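Local coordinates for protein yesU (Bacillus subtilis, PDB 1OQ1), which is of unknown function but adopts a galectin-like fold, its family belonging to the concanavalin clan, at residues W67-I72 against M208-R213; S159-K164 against F174-L179. One frame throughout, in Å; residues are numbered along the deposited sequence.

Contact 1 (W67-I72 against M208-R213); sequences WDFSPI and MKAVYR
Phe69 and Tyr212 lie side by side: Tyr212 CE2 is at the edge of the Phe69 ring, near its plane, 3.7 Å from Phe69 CD1, and the planes are 58° apart, neither stacked nor edge-to-face. Pro71 N, two residues along the same strand, sits over one face of the Phe69 ring, offset toward the rim, while Ala210 CB reaches Phe69 CE1 at 3.7 Å. The edge of Tyr212 next to Trp67 is met by Trp67 CD1, 4.0 Å from Tyr212 CD2. With CG of Phe69 anti to its backbone N (chi1 173°) and CG of Tyr212 anti to its carbonyl carbon (chi1 -54°), both rings project the same way. The selenomethionine Met208 bends so that its CE rests 3.9 Å from Pro71 CA.

Under this aromatic layer runs an antiparallel ladder. Asp68 with Arg213 and Ser70 with Val211 are hydrogen-bonded pairs, and Ile72 N adds a bond to Lys209 O. On the face carrying Asp68, Ser70 and Val211, a water bonds Ser70 OG and donates to Val211 O, which also accepts from Ser70 N at 2.9 Å. Ile72 CG1 packs against Val211 CG2 at 3.7 Å.

The aromatic face looks into the sandwich: Phe202 and Tyr119 of the second sheet meet these rings, Tyr119 OH bonds Trp67 NE1, and Gln204 NE2 is hydrogen-bonded to Tyr212 OH. Within its own sheet, strand 63-73 is flanked by strand 161-168 and strand 209-222 by strand 40-44.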
# COMPACT_ATOMS: atom_id res chain seq x y z
N TRP A 67 -1.14 -8.90 -4.31
CA TRP A 67 0.06 -8.65 -5.10
C TRP A 67 1.21 -9.49 -4.57
O TRP A 67 1.20 -9.92 -3.41
CB TRP A 67 0.42 -7.15 -5.09
CG TRP A 67 0.98 -6.59 -3.79
CD1 TRP A 67 2.30 -6.35 -3.50
CD2 TRP A 67 0.23 -6.14 -2.65
NE1 TRP A 67 2.41 -5.77 -2.25
CE2 TRP A 67 1.16 -5.64 -1.71
CE3 TRP A 67 -1.14 -6.12 -2.33
CZ2 TRP A 67 0.76 -5.12 -0.47
CZ3 TRP A 67 -1.53 -5.61 -1.09
CH2 TRP A 67 -0.58 -5.11 -0.18
N ASP A 68 2.18 -9.75 -5.44
CA ASP A 68 3.38 -10.51 -5.08
C ASP A 68 4.44 -9.48 -4.71
O ASP A 68 4.63 -8.50 -5.44
CB ASP A 68 3.85 -11.36 -6.25
CG ASP A 68 3.12 -12.70 -6.34
OD1 ASP A 68 2.04 -12.83 -5.74
OD2 ASP A 68 3.64 -13.61 -7.01
N PHE A 69 5.14 -9.71 -3.60
CA PHE A 69 6.16 -8.80 -3.09
C PHE A 69 7.48 -9.49 -2.80
O PHE A 69 7.51 -10.55 -2.18
CB PHE A 69 5.65 -8.15 -1.80
CG PHE A 69 6.68 -7.30 -1.09
CD1 PHE A 69 7.05 -6.06 -1.60
CD2 PHE A 69 7.25 -7.74 0.10
CE1 PHE A 69 7.99 -5.27 -0.93
CE2 PHE A 69 8.19 -6.95 0.78
CZ PHE A 69 8.55 -5.72 0.26
N SER A 70 8.58 -8.89 -3.24
CA SER A 70 9.92 -9.44 -3.01
C SER A 70 10.87 -8.36 -2.49
O SER A 70 11.20 -7.42 -3.22
CB SER A 70 10.50 -10.00 -4.31
OG SER A 70 9.66 -10.98 -4.88
N PRO A 71 11.30 -8.46 -1.22
CA PRO A 71 12.22 -7.46 -0.67
C PRO A 71 13.61 -7.83 -1.18
O PRO A 71 14.11 -8.92 -0.89
CB PRO A 71 12.06 -7.65 0.84
CG PRO A 71 11.83 -9.12 0.95
CD PRO A 71 10.87 -9.42 -0.18
N ILE A 72 14.23 -6.92 -1.92
CA ILE A 72 15.54 -7.19 -2.51
C ILE A 72 16.72 -6.59 -1.76
O ILE A 72 17.77 -7.23 -1.63
CB ILE A 72 15.59 -6.70 -3.97
CG1 ILE A 72 14.45 -7.34 -4.77
CG2 ILE A 72 16.94 -7.03 -4.61
CD1 ILE A 72 14.45 -8.86 -4.74
N MSE A 208 15.19 1.60 -0.26
CA MSE A 208 14.50 0.34 -0.51
C MSE A 208 14.58 -0.13 -1.97
O MSE A 208 14.48 0.67 -2.90
CB MSE A 208 13.03 0.49 -0.13
CG MSE A 208 12.19 -0.77 -0.25
SE MSE A 208 12.50 -1.97 1.22
CE MSE A 208 12.34 -3.67 0.30
N LYS A 209 14.78 -1.43 -2.15
CA LYS A 209 14.77 -2.02 -3.48
C LYS A 209 13.84 -3.22 -3.35
O LYS A 209 14.07 -4.10 -2.52
CB LYS A 209 16.17 -2.46 -3.91
CG LYS A 209 17.07 -1.28 -4.26
CD LYS A 209 18.28 -1.71 -5.07
CE LYS A 209 19.10 -0.50 -5.50
NZ LYS A 209 20.26 -0.89 -6.34
N ALA A 210 12.78 -3.24 -4.15
CA ALA A 210 11.80 -4.33 -4.10
C ALA A 210 11.22 -4.64 -5.47
O ALA A 210 11.27 -3.82 -6.39
CB ALA A 210 10.68 -3.96 -3.13
N VAL A 211 10.65 -5.83 -5.59
CA VAL A 211 10.03 -6.27 -6.84
C VAL A 211 8.57 -6.58 -6.59
O VAL A 211 8.22 -7.22 -5.59
CB VAL A 211 10.74 -7.53 -7.39
CG1 VAL A 211 10.03 -8.01 -8.65
CG2 VAL A 211 12.20 -7.21 -7.70
N TYR A 212 7.71 -6.13 -7.50
CA TYR A 212 6.27 -6.35 -7.39
C TYR A 212 5.74 -7.03 -8.64
O TYR A 212 6.22 -6.78 -9.75
CB TYR A 212 5.54 -5.02 -7.20
CG TYR A 212 6.04 -4.18 -6.04
CD1 TYR A 212 7.23 -3.46 -6.13
CD2 TYR A 212 5.32 -4.11 -4.85
CE1 TYR A 212 7.69 -2.69 -5.07
CE2 TYR A 212 5.77 -3.34 -3.77
CZ TYR A 212 6.96 -2.63 -3.89
OH TYR A 212 7.42 -1.88 -2.84
N ARG A 213 4.74 -7.89 -8.47
CA ARG A 213 4.13 -8.61 -9.58
C ARG A 213 2.66 -8.93 -9.31
O ARG A 213 2.22 -8.96 -8.17
CB ARG A 213 4.87 -9.93 -9.81
CG ARG A 213 6.05 -9.86 -10.73
CD ARG A 213 5.65 -10.35 -12.11
NE ARG A 213 6.74 -11.06 -12.76
CZ ARG A 213 6.59 -11.84 -13.83
NH1 ARG A 213 5.38 -12.00 -14.36
NH2 ARG A 213 7.64 -12.45 -14.37
O HOH W 1 7.49 -10.02 -6.24

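Contact 2 (S159-K164 against F174-L179)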
# COMPACT_ATOMS: atom_id res chain seq x y z
N SER A 159 11.33 -15.36 -1.75
CA SER A 159 10.39 -14.56 -2.52
C SER A 159 9.82 -15.25 -3.76
O SER A 159 10.44 -16.16 -4.32
CB SER A 159 11.06 -13.25 -2.94
OG SER A 159 11.48 -12.51 -1.80
N PRO A 160 8.64 -14.80 -4.22
CA PRO A 160 7.87 -13.71 -3.62
C PRO A 160 6.91 -14.13 -2.51
O PRO A 160 6.65 -15.32 -2.30
CB PRO A 160 7.13 -13.13 -4.82
CG PRO A 160 6.80 -14.37 -5.59
CD PRO A 160 8.09 -15.17 -5.54
N TYR A 161 6.37 -13.13 -1.81
CA TYR A 161 5.41 -13.36 -0.74
C TYR A 161 4.03 -12.91 -1.24
O TYR A 161 3.92 -11.92 -1.96
CB TYR A 161 5.83 -12.57 0.50
CG TYR A 161 7.11 -13.10 1.12
CD1 TYR A 161 7.07 -14.08 2.11
CD2 TYR A 161 8.36 -12.68 0.66
CE1 TYR A 161 8.24 -14.65 2.62
CE2 TYR A 161 9.54 -13.24 1.17
CZ TYR A 161 9.47 -14.22 2.14
OH TYR A 161 10.62 -14.83 2.59
N ARG A 162 2.99 -13.66 -0.87
CA ARG A 162 1.62 -13.37 -1.30
C ARG A 162 0.91 -12.44 -0.31
O ARG A 162 0.57 -12.84 0.80
CB ARG A 162 0.83 -14.68 -1.44
CG ARG A 162 1.13 -15.45 -2.73
CD ARG A 162 0.45 -14.78 -3.92
NE ARG A 162 0.77 -15.38 -5.22
CZ ARG A 162 0.30 -16.55 -5.66
NH1 ARG A 162 -0.53 -17.27 -4.91
NH2 ARG A 162 0.64 -16.98 -6.86
N MSE A 163 0.71 -11.20 -0.74
CA MSE A 163 0.08 -10.17 0.10
C MSE A 163 -1.41 -10.08 -0.23
O MSE A 163 -1.79 -10.08 -1.39
CB MSE A 163 0.75 -8.83 -0.17
CG MSE A 163 2.24 -8.95 -0.45
SE MSE A 163 3.29 -9.49 1.07
CE MSE A 163 3.00 -11.37 1.15
N LYS A 164 -2.25 -9.98 0.80
CA LYS A 164 -3.69 -9.88 0.60
C LYS A 164 -4.31 -8.91 1.60
O LYS A 164 -4.12 -9.04 2.80
CB LYS A 164 -4.36 -11.25 0.73
CG LYS A 164 -5.87 -11.22 0.48
CD LYS A 164 -6.52 -12.60 0.55
CE LYS A 164 -6.11 -13.48 -0.63
NZ LYS A 164 -6.80 -14.81 -0.60
N PHE A 174 -5.41 -7.83 6.88
CA PHE A 174 -4.17 -8.00 6.13
C PHE A 174 -3.51 -9.33 6.45
O PHE A 174 -3.39 -9.70 7.62
CB PHE A 174 -3.23 -6.83 6.50
CG PHE A 174 -1.91 -6.85 5.78
CD1 PHE A 174 -1.85 -6.92 4.40
CD2 PHE A 174 -0.73 -6.72 6.51
CE1 PHE A 174 -0.62 -6.85 3.74
CE2 PHE A 174 0.51 -6.65 5.86
CZ PHE A 174 0.56 -6.72 4.47
N SER A 175 -3.07 -10.03 5.42
CA SER A 175 -2.40 -11.31 5.60
C SER A 175 -1.21 -11.43 4.65
O SER A 175 -1.16 -10.76 3.62
CB SER A 175 -3.37 -12.48 5.36
OG SER A 175 -3.79 -12.53 4.01
N ILE A 176 -0.25 -12.28 5.02
CA ILE A 176 0.94 -12.54 4.22
C ILE A 176 1.08 -14.05 4.14
O ILE A 176 1.17 -14.73 5.17
CB ILE A 176 2.20 -11.93 4.87
CG1 ILE A 176 2.09 -10.40 4.90
CG2 ILE A 176 3.45 -12.37 4.10
CD1 ILE A 176 3.21 -9.71 5.66
N ASN A 177 1.11 -14.58 2.92
CA ASN A 177 1.20 -16.02 2.71
C ASN A 177 0.08 -16.72 3.48
O ASN A 177 0.25 -17.82 3.99
CB ASN A 177 2.58 -16.55 3.14
CG ASN A 177 3.66 -16.27 2.10
OD1 ASN A 177 3.45 -15.49 1.18
ND2 ASN A 177 4.82 -16.90 2.25
N GLY A 178 -1.07 -16.05 3.56
CA GLY A 178 -2.23 -16.61 4.24
C GLY A 178 -2.27 -16.43 5.75
O GLY A 178 -3.29 -16.73 6.38
N LEU A 179 -1.18 -15.95 6.34
CA LEU A 179 -1.13 -15.74 7.79
C LEU A 179 -1.72 -14.39 8.15
O LEU A 179 -1.25 -13.36 7.66
CB LEU A 179 0.32 -15.81 8.29
CG LEU A 179 0.53 -15.58 9.79
CD1 LEU A 179 -0.01 -16.77 10.57
CD2 LEU A 179 2.02 -15.38 10.09
O HOH W 2 -1.87 -13.57 2.19
O HOH W 3 -6.39 -10.52 4.21
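Met163, a selenomethionine, faces Ile176 across the beta hairpin of strands 161-168 and 171-176, part of the antiparallel sheet of a galectin-like fold. Lys164 and Ser175 form a hydrogen-bonded pair, Lys164 N giving to Ser175 O at 3.1 Å and Ser175 N returning to Lys164 O at 3.0 Å. Met163 and Ile176 make the next, non-hydrogen-bonded pair; the end of Met163 crosses Ile176, but its methyl position is doubtful and the close approach carries no weight. Ile176 also packs on Asp149 and Pro150 of a loop and on Ile181.

Beyond the ladder a type I' turn, Ile176 to Leu179, leads into strand 179-185. Here Asn177 grips Arg162 twice, through its backbone N, which gives to Arg162 O at 2.8 Å, and through its side-chain oxygen. Water joins the turn to the strands: one molecule donates to Arg162 O, accepts from Gly178 N and bonds Ser175 OG, whose chi1 of 66° sets it between N and the carbonyl carbon.

The Asn177 side chain crosses that of Tyr161 obliquely, its amide plane 20° from the ring plane, with ND2 3.6 Å from Tyr161 CD1. With CG anti to the carbonyl carbon (chi1 -79°), the amide is carried toward strand 161-168, where OD1 receives Arg162 N at 2.8 Å, the donor lying nearly on the extension of the CG-OD1 bond.

Contacts 1 and 2 lie side by side in one sheet, since strand 63-73 of the first neighbours strand 161-168 of the second. Contact 1 pairs strands far apart in sequence and is the more buried, with aromatic rings turned toward the second sheet. Contact 2 is a local hairpin nested in the chain loop that contact 1 closes; away from the hairpin loop, where the chain turns into strand 179-185, it becomes exposed, an asparagine side chain accepts in place of a backbone carbonyl, and a water bridges turn and strand. The two meet directly: Phe69 O lies 2.8 Å from Tyr161 N, a probable hydrogen bond, Asp68 OD1 forms a salt bridge with Arg162 NE, and Ser159 and Pro160 pack on Ser70.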